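Local coordinates for beta-glucoside phosphorylase BglX (Unidentified, PDB 5VQE), which probably cleaves beta-glucosides by phosphorolysis, as a member of glycoside hydrolase family 3, and binds 2-deoxy-2-fluoroglucose in its sugar pocket, at residues G35-E40 against F57-A61; D49-M54 against R78-S83. All coordinates share one frame; numbering follows the deposited sequence.

Interaction 1 (G35-E40 against F57-A61); sequences GQLICE and FLPGA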
loop_
_atom_site.group_PDB
_atom_site.type_symbol
_atom_site.label_atom_id
_atom_site.label_comp_id
_atom_site.label_asym_id
_atom_site.label_seq_id
_atom_site.Cartn_x
_atom_site.Cartn_y
_atom_site.Cartn_z
ATOM N N GLY A 35 14.927 4.013 -22.281
ATOM C CA GLY A 35 15.326 3.962 -20.883
ATOM C C GLY A 35 14.420 4.800 -19.995
ATOM O O GLY A 35 14.155 4.440 -18.844
ATOM N N GLN A 36 13.942 5.936 -20.510
ATOM C CA GLN A 36 13.012 6.768 -19.749
ATOM C C GLN A 36 11.764 5.994 -19.337
ATOM O O GLN A 36 11.126 6.335 -18.333
ATOM C CB GLN A 36 12.599 7.992 -20.569
ATOM C CG GLN A 36 13.637 9.102 -20.633
ATOM C CD GLN A 36 13.958 9.675 -19.272
ATOM O OE1 GLN A 36 13.105 10.286 -18.628
ATOM N NE2 GLN A 36 15.188 9.463 -18.814
ATOM N N LEU A 37 11.390 4.971 -20.106
ATOM C CA LEU A 37 10.195 4.191 -19.808
ATOM C C LEU A 37 10.337 3.345 -18.551
ATOM O O LEU A 37 9.325 2.841 -18.054
ATOM C CB LEU A 37 9.861 3.256 -20.967
ATOM C CG LEU A 37 9.701 3.855 -22.366
ATOM C CD1 LEU A 37 9.507 2.745 -23.354
ATOM C CD2 LEU A 37 8.536 4.814 -22.430
ATOM N N ILE A 38 11.554 3.147 -18.044
ATOM C CA ILE A 38 11.829 2.119 -17.042
ATOM C C ILE A 38 12.040 2.767 -15.681
ATOM O O ILE A 38 12.831 3.707 -15.542
ATOM C CB ILE A 38 13.057 1.272 -17.425
ATOM C CG1 ILE A 38 12.787 0.490 -18.710
ATOM C CG2 ILE A 38 13.413 0.299 -16.296
ATOM C CD1 ILE A 38 14.030 -0.135 -19.331
ATOM N N CYS A 39 11.342 2.253 -14.676
ATOM C CA CYS A 39 11.667 2.516 -13.281
ATOM C C CYS A 39 12.423 1.321 -12.718
ATOM O O CYS A 39 11.956 0.182 -12.827
ATOM C CB CYS A 39 10.407 2.764 -12.454
ATOM S SG CYS A 39 10.781 2.975 -10.721
ATOM N N GLU A 40 13.578 1.582 -12.111
ATOM C CA GLU A 40 14.401 0.539 -11.510
ATOM C C GLU A 40 14.290 0.559 -9.990
ATOM O O GLU A 40 14.304 1.624 -9.368
ATOM C CB GLU A 40 15.864 0.712 -11.916
ATOM C CG GLU A 40 16.191 0.186 -13.292
ATOM C CD GLU A 40 16.065 -1.334 -13.380
ATOM O OE1 GLU A 40 16.547 -2.041 -12.469
ATOM O OE2 GLU A 40 15.456 -1.822 -14.352
ATOM N N PHE A 57 21.160 0.855 -19.293
ATOM C CA PHE A 57 20.328 1.882 -19.897
ATOM C C PHE A 57 20.233 3.009 -18.883
ATOM O O PHE A 57 20.670 2.874 -17.738
ATOM C CB PHE A 57 18.941 1.343 -20.262
ATOM C CG PHE A 57 18.279 0.579 -19.151
ATOM C CD1 PHE A 57 18.308 -0.803 -19.138
ATOM C CD2 PHE A 57 17.636 1.242 -18.120
ATOM C CE1 PHE A 57 17.706 -1.514 -18.124
ATOM C CE2 PHE A 57 17.030 0.544 -17.104
ATOM C CZ PHE A 57 17.067 -0.843 -17.101
ATOM N N LEU A 58 19.648 4.121 -19.312
ATOM C CA LEU A 58 19.486 5.275 -18.434
ATOM C C LEU A 58 18.022 5.376 -18.019
ATOM O O LEU A 58 17.175 5.793 -18.829
ATOM C CB LEU A 58 19.954 6.551 -19.140
ATOM C CG LEU A 58 21.424 6.470 -19.605
ATOM C CD1 LEU A 58 21.846 7.716 -20.400
ATOM C CD2 LEU A 58 22.392 6.231 -18.436
ATOM N N PRO A 59 17.667 4.992 -16.793
ATOM C CA PRO A 59 16.248 4.857 -16.445
ATOM C C PRO A 59 15.572 6.203 -16.259
ATOM O O PRO A 59 16.209 7.236 -16.035
ATOM C CB PRO A 59 16.271 4.068 -15.132
ATOM C CG PRO A 59 17.571 4.430 -14.509
ATOM C CD PRO A 59 18.539 4.608 -15.666
ATOM N N GLY A 60 14.243 6.172 -16.335
ATOM C CA GLY A 60 13.456 7.374 -16.129
ATOM C C GLY A 60 13.115 7.611 -14.668
ATOM O O GLY A 60 12.795 8.740 -14.285
ATOM N N ALA A 61 13.179 6.563 -13.850
ATOM C CA ALA A 61 12.787 6.654 -12.448
ATOM C C ALA A 61 13.446 5.530 -11.660
ATOM O O ALA A 61 13.957 4.566 -12.231
ATOM C CB ALA A 61 11.262 6.584 -12.288
HETATM O O HOH W 1 17.123 7.858 -20.486
HETATM O O HOH W 2 15.894 9.986 -15.976
#
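Ile38, at the start of strand 38-42 in the parallel sheet of the family 3 TIM-barrel domain, meets one face of the ring of Phe57, which lies in the loop leading into strand 61-64. The two side chains cross at about a right angle, and CD1 of Ile38 stands almost above the ring centre, 3.8 Å from the Phe57 centroid and 13° off its normal, a CH-pi contact. At the rim of the same ring, Glu40 brings OE2 into the ring plane, 3.3 Å from Phe57 CZ, with the carboxylate turned 62° from the ring; the hydrogen bond of that oxygen goes to Thr319. With chi1 at 49°, Phe57 holds CG between its backbone N and carbonyl carbon, which lays the ring against Ile38 and Glu40. The main chains join by parallel pairing: Ile38 O takes Gly60 N at 2.9 Å and, more weakly, Ala61 N, while Ala61 O receives Glu40 N. Close backbone approach suits Gly35 and Gly60, where a CB would clash with Leu58 O and Gln36 O. Gln36 OE1 is hydrogen-bonded to Lys354, while NE2 gives to two waters, one donating to Pro59 O and the other to Leu58 O at 2.6 Å.

Interaction 2 (D49-M54 against R78-S83); sequences DPLDVM and RLQKAS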
loop_
_atom_site.group_PDB
_atom_site.type_symbol
_atom_site.label_atom_id
_atom_site.label_comp_id
_atom_site.label_asym_id
_atom_site.label_seq_id
_atom_site.Cartn_x
_atom_site.Cartn_y
_atom_site.Cartn_z
ATOM N N ASP A 49 25.165 -1.721 -5.483
ATOM C CA ASP A 49 25.512 -0.338 -5.780
ATOM C C ASP A 49 24.314 0.337 -6.437
ATOM O O ASP A 49 23.805 -0.193 -7.437
ATOM C CB ASP A 49 26.736 -0.300 -6.699
ATOM C CG ASP A 49 27.193 1.112 -7.029
ATOM O OD1 ASP A 49 26.594 2.082 -6.517
ATOM O OD2 ASP A 49 28.161 1.250 -7.808
ATOM N N PRO A 50 23.814 1.472 -5.927
ATOM C CA PRO A 50 22.636 2.087 -6.570
ATOM C C PRO A 50 22.866 2.460 -8.022
ATOM O O PRO A 50 21.944 2.344 -8.839
ATOM C CB PRO A 50 22.360 3.327 -5.702
ATOM C CG PRO A 50 23.633 3.575 -4.951
ATOM C CD PRO A 50 24.242 2.225 -4.736
ATOM N N LEU A 51 24.072 2.902 -8.374
ATOM C CA LEU A 51 24.368 3.262 -9.755
ATOM C C LEU A 51 24.342 2.065 -10.696
ATOM O O LEU A 51 24.515 2.255 -11.905
ATOM C CB LEU A 51 25.732 3.956 -9.840
ATOM C CG LEU A 51 25.822 5.469 -9.589
ATOM C CD1 LEU A 51 24.654 6.023 -8.789
ATOM C CD2 LEU A 51 27.143 5.801 -8.899
ATOM N N ASP A 52 24.141 0.847 -10.184
ATOM C CA ASP A 52 23.915 -0.294 -11.061
ATOM C C ASP A 52 22.639 -0.150 -11.874
ATOM O O ASP A 52 22.486 -0.839 -12.888
ATOM C CB ASP A 52 23.855 -1.593 -10.256
ATOM C CG ASP A 52 25.227 -2.121 -9.894
ATOM O OD1 ASP A 52 26.221 -1.393 -10.101
ATOM O OD2 ASP A 52 25.308 -3.270 -9.413
ATOM N N VAL A 53 21.713 0.718 -11.460
ATOM C CA VAL A 53 20.511 0.935 -12.256
ATOM C C VAL A 53 20.813 1.602 -13.587
ATOM O O VAL A 53 19.923 1.692 -14.438
ATOM C CB VAL A 53 19.461 1.782 -11.502
ATOM C CG1 VAL A 53 19.148 1.167 -10.144
ATOM C CG2 VAL A 53 19.907 3.233 -11.356
ATOM N N MET A 54 22.046 2.065 -13.792
ATOM C CA MET A 54 22.422 2.785 -14.999
ATOM C C MET A 54 23.438 2.032 -15.851
ATOM O O MET A 54 24.012 2.629 -16.765
ATOM C CB MET A 54 22.993 4.160 -14.635
ATOM C CG MET A 54 22.016 5.091 -13.948
ATOM S SD MET A 54 22.880 6.505 -13.239
ATOM C CE MET A 54 21.564 7.259 -12.285
ATOM N N ARG A 78 23.458 11.120 -5.149
ATOM C CA ARG A 78 24.310 10.383 -6.069
ATOM C C ARG A 78 23.580 10.082 -7.371
ATOM O O ARG A 78 24.119 10.295 -8.465
ATOM C CB ARG A 78 24.772 9.099 -5.403
ATOM C CG ARG A 78 25.640 9.338 -4.176
ATOM C CD ARG A 78 25.878 8.041 -3.454
ATOM N NE ARG A 78 26.433 7.028 -4.340
ATOM C CZ ARG A 78 26.696 5.780 -3.973
ATOM N NH1 ARG A 78 26.449 5.380 -2.729
ATOM N NH2 ARG A 78 27.205 4.930 -4.854
ATOM N N LEU A 79 22.345 9.595 -7.272
ATOM C CA LEU A 79 21.604 9.219 -8.471
ATOM C C LEU A 79 21.327 10.427 -9.349
ATOM O O LEU A 79 21.582 10.400 -10.559
ATOM C CB LEU A 79 20.299 8.532 -8.080
ATOM C CG LEU A 79 20.457 7.112 -7.563
ATOM C CD1 LEU A 79 19.158 6.662 -6.914
ATOM C CD2 LEU A 79 20.861 6.173 -8.686
ATOM N N GLN A 80 20.800 11.501 -8.761
ATOM C CA GLN A 80 20.389 12.638 -9.570
ATOM C C GLN A 80 21.580 13.306 -10.243
ATOM O O GLN A 80 21.506 13.669 -11.422
ATOM C CB GLN A 80 19.626 13.646 -8.716
ATOM C CG GLN A 80 18.270 13.147 -8.206
ATOM C CD GLN A 80 17.204 13.084 -9.292
ATOM O OE1 GLN A 80 17.503 12.923 -10.471
ATOM N NE2 GLN A 80 15.947 13.201 -8.885
ATOM N N LYS A 81 22.681 13.499 -9.515
ATOM C CA LYS A 81 23.836 14.150 -10.123
ATOM C C LYS A 81 24.476 13.288 -11.207
ATOM O O LYS A 81 25.121 13.827 -12.110
ATOM C CB LYS A 81 24.857 14.515 -9.044
ATOM C CG LYS A 81 24.477 15.754 -8.241
ATOM N N ALA A 82 24.290 11.971 -11.151
ATOM C CA ALA A 82 24.772 11.075 -12.192
ATOM C C ALA A 82 23.823 10.956 -13.379
ATOM O O ALA A 82 24.207 10.351 -14.387
ATOM C CB ALA A 82 25.012 9.687 -11.602
ATOM N N SER A 83 22.616 11.513 -13.294
ATOM C CA SER A 83 21.605 11.383 -14.339
ATOM C C SER A 83 21.565 12.634 -15.205
ATOM O O SER A 83 21.465 13.748 -14.683
ATOM C CB SER A 83 20.221 11.154 -13.730
ATOM O OG SER A 83 20.162 9.922 -13.044
#
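Met54 runs extended beyond CG, with chi2 at 167° and chi3 at -171°, and this straight chain carries its methyl group across to helix 69-82, where CE rests 3.8 Å from Leu79 CD2. Arg78, by contrast, bends at chi3 (54°), a turn that brings its guanidinium group back over Pro50. The arrangement packs a short 3-10 segment, 50-53, against the helix that follows strand 61-64 in the barrel; Leu79 also packs on Ile42 of strand 38-42 and on Val62 and Tyr64. Leu79 CD2 is the shared apolar point: the Leu51 and Leu79 side chains slide past each other in opposite directions, with Leu51 CD1 3.8 Å from Leu79 CD2, and Val53 CG2 reaches it from a chain set at about a right angle. Met54 SD lies against Ala82 CB. Met54 CE packs 3.1 Å from Ser83 OG, a tight approach, while that hydroxyl gives its hydrogen bond to Leu79 O.

At the other end, Pro50 CG sits over one face of the Arg78 guanidinium, 3.8 Å from NH2, while Leu51 CD2 comes near its edge. Asp49 OD1 forms a long salt bridge of 3.4 Å with Arg78 NH2, and the same oxygen accepts Leu51 N in an Asx turn. An asparagine here would probably leave Arg78 without this counter-charge, even if the turn survived. Arg78 NH1 has a weak, long ion pair with Glu74. No hydrogen bond spans the two segments, which implies that apolar packing carries the contact and that the stretched ion pair probably adds only modestly.

From the N terminus, the chain passes from helix 30-36 into strand 38-42, then through the loop holding 49-54, to 57-61, and on through strand 61-64 and helix 69-82. Interaction 1 closes the long connection between the first two strands, and interaction 2 ties the middle of that connection to the helix that follows the second strand. Their segments alternate along the chain, and the contacts therefore cross, neither nested in the other. They also touch directly: Pro59 CD lies 3.5 Å from Val53 O, and Glu40 packs on Val53. Strand pair, connecting loop and outer helix are thus joined into one part of the barrel domain.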